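Local coordinates for protein malate synthase (Haloferax volcanii, PDB 3OYZ) that catalyses the Claisen condensation of acetyl-CoA with glyoxylate and the hydrolysis of the malyl-CoA intermediate, giving malate and CoA in the glyoxylate cycle, at residues A[94-97]-A[98-102]. Residues are numbered along the deposited sequence; the frame is centred on the assembly and turned at random.
Sequences TRYQ and GFQHM
Gln100 lays its amide over one face of the Tyr96 ring, one helical turn away. The two planes are only 10° apart, and Gln100 CD lies 3.6 Å from Tyr96 CE2, toward the ring's rim. Before the amide, Gln100 CG makes a CH-pi contact 3.9 Å from the centroid of the Tyr96 ring. Two torsions bring this about: Tyr96 CG is anti to its own N (chi1 -176°), while the Gln100 chain runs extended beyond CG. Phe99 approaches the same tyrosine more loosely, with Phe99 CD2 4.1 Å from Tyr96 CD1. The Phe99 ring also stacks with Phe136 of helix 127-143. On another side of the helix, Gln97 bends at chi2 and sets NE2 over the centre of the His101 imidazole. Gln97 NE2 is 3.3 Å from His101 CE1, and the flat groups are 16° apart. The amide lies flat over the imidazole face without a hydrogen bond to it; His101 NE2 has a weak one to Asp60 of helix 59-73. An alanine in place of His101 would probably deprive the Gln97 amide of its flat partner and Asp60 of that bond. Regular i to i+4 bonds hold the backbone, such as His101 N to Gln97 O at 3.0 Å. These i to i+4 amide-over-ring contacts lie along an alpha-helix, 92-105, packed between neighbouring helices 59-73 and 127-143 on the outside of the TIM barrel.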
loop_
_atom_site.group_PDB
_atom_site.type_symbol
_atom_site.label_atom_id
_atom_site.label_comp_id
_atom_site.label_asym_id
_atom_site.label_seq_id
_atom_site.Cartn_x
_atom_site.Cartn_y
_atom_site.Cartn_z
ATOM N N THR A 94 3.239 -0.933 -32.263
ATOM C CA THR A 94 4.407 -0.741 -31.404
ATOM C C THR A 94 5.008 -2.043 -30.929
ATOM O O THR A 94 6.243 -2.178 -30.940
ATOM C CB THR A 94 4.101 0.156 -30.227
ATOM O OG1 THR A 94 3.404 1.321 -30.675
ATOM C CG2 THR A 94 5.297 0.552 -29.349
ATOM N N ARG A 95 4.187 -3.041 -30.567
ATOM C CA ARG A 95 4.742 -4.342 -30.176
ATOM C C ARG A 95 5.543 -4.904 -31.342
ATOM O O ARG A 95 6.578 -5.541 -31.185
ATOM C CB ARG A 95 3.551 -5.326 -29.869
ATOM C CG ARG A 95 2.910 -4.828 -28.533
ATOM C CD ARG A 95 1.964 -5.890 -27.919
ATOM N NE ARG A 95 0.766 -6.126 -28.715
ATOM C CZ ARG A 95 -0.410 -5.511 -28.602
ATOM N NH1 ARG A 95 -0.573 -4.454 -27.797
ATOM N NH2 ARG A 95 -1.436 -5.960 -29.331
ATOM N N TYR A 96 4.946 -4.849 -32.526
ATOM C CA TYR A 96 5.594 -5.460 -33.701
ATOM C C TYR A 96 6.930 -4.754 -33.996
ATOM O O TYR A 96 7.917 -5.400 -34.238
ATOM C CB TYR A 96 4.639 -5.436 -34.913
ATOM C CG TYR A 96 5.182 -6.127 -36.152
ATOM C CD1 TYR A 96 5.778 -7.381 -36.075
ATOM C CD2 TYR A 96 5.115 -5.525 -37.404
ATOM C CE1 TYR A 96 6.263 -8.059 -37.172
ATOM C CE2 TYR A 96 5.668 -6.181 -38.532
ATOM C CZ TYR A 96 6.199 -7.451 -38.413
ATOM O OH TYR A 96 6.764 -8.187 -39.452
ATOM N N GLN A 97 6.949 -3.439 -33.904
ATOM C CA GLN A 97 8.175 -2.654 -34.101
ATOM C C GLN A 97 9.258 -3.075 -33.106
ATOM O O GLN A 97 10.410 -3.322 -33.507
ATOM C CB GLN A 97 7.775 -1.183 -34.075
ATOM C CG GLN A 97 9.019 -0.253 -34.213
ATOM C CD GLN A 97 9.643 -0.360 -35.607
ATOM O OE1 GLN A 97 9.270 0.444 -36.458
ATOM N NE2 GLN A 97 10.513 -1.363 -35.868
ATOM N N GLY A 98 8.900 -3.343 -31.838
ATOM C CA GLY A 98 9.928 -3.665 -30.847
ATOM C C GLY A 98 10.406 -5.057 -31.107
ATOM O O GLY A 98 11.596 -5.325 -31.046
ATOM N N PHE A 99 9.498 -5.944 -31.504
ATOM C CA PHE A 99 9.992 -7.231 -31.895
ATOM C C PHE A 99 10.923 -7.141 -33.151
ATOM O O PHE A 99 11.916 -7.841 -33.190
ATOM C CB PHE A 99 8.771 -8.036 -32.335
ATOM C CG PHE A 99 9.103 -9.358 -32.983
ATOM C CD1 PHE A 99 9.915 -10.272 -32.361
ATOM C CD2 PHE A 99 8.570 -9.662 -34.226
ATOM C CE1 PHE A 99 10.230 -11.515 -32.942
ATOM C CE2 PHE A 99 8.848 -10.892 -34.835
ATOM C CZ PHE A 99 9.670 -11.832 -34.185
ATOM N N GLN A 100 10.538 -6.433 -34.209
ATOM C CA GLN A 100 11.458 -6.407 -35.377
ATOM C C GLN A 100 12.845 -5.863 -35.044
ATOM O O GLN A 100 13.849 -6.436 -35.453
ATOM C CB GLN A 100 10.902 -5.560 -36.512
ATOM C CG GLN A 100 9.469 -5.862 -36.897
ATOM C CD GLN A 100 8.925 -4.841 -37.921
ATOM O OE1 GLN A 100 8.218 -3.891 -37.566
ATOM N NE2 GLN A 100 9.242 -5.047 -39.202
ATOM N N HIS A 101 12.886 -4.812 -34.230
ATOM C CA HIS A 101 14.174 -4.295 -33.731
ATOM C C HIS A 101 14.923 -5.333 -32.941
ATOM O O HIS A 101 16.137 -5.400 -33.156
ATOM C CB HIS A 101 14.088 -2.917 -33.039
ATOM C CG HIS A 101 13.840 -1.780 -33.993
ATOM N ND1 HIS A 101 13.235 -0.589 -33.642
ATOM C CD2 HIS A 101 14.113 -1.671 -35.321
ATOM C CE1 HIS A 101 13.164 0.218 -34.692
ATOM N NE2 HIS A 101 13.706 -0.418 -35.711
ATOM N N MET A 102 14.297 -6.186 -32.100
ATOM C CA MET A 102 15.092 -7.108 -31.314
ATOM C C MET A 102 15.635 -8.163 -32.223
ATOM O O MET A 102 16.712 -8.762 -31.972
ATOM C CB MET A 102 14.274 -7.954 -30.273
ATOM C CG MET A 102 13.677 -7.164 -29.151
ATOM S SD MET A 102 12.830 -8.115 -27.811
ATOM C CE MET A 102 13.666 -9.643 -27.924
#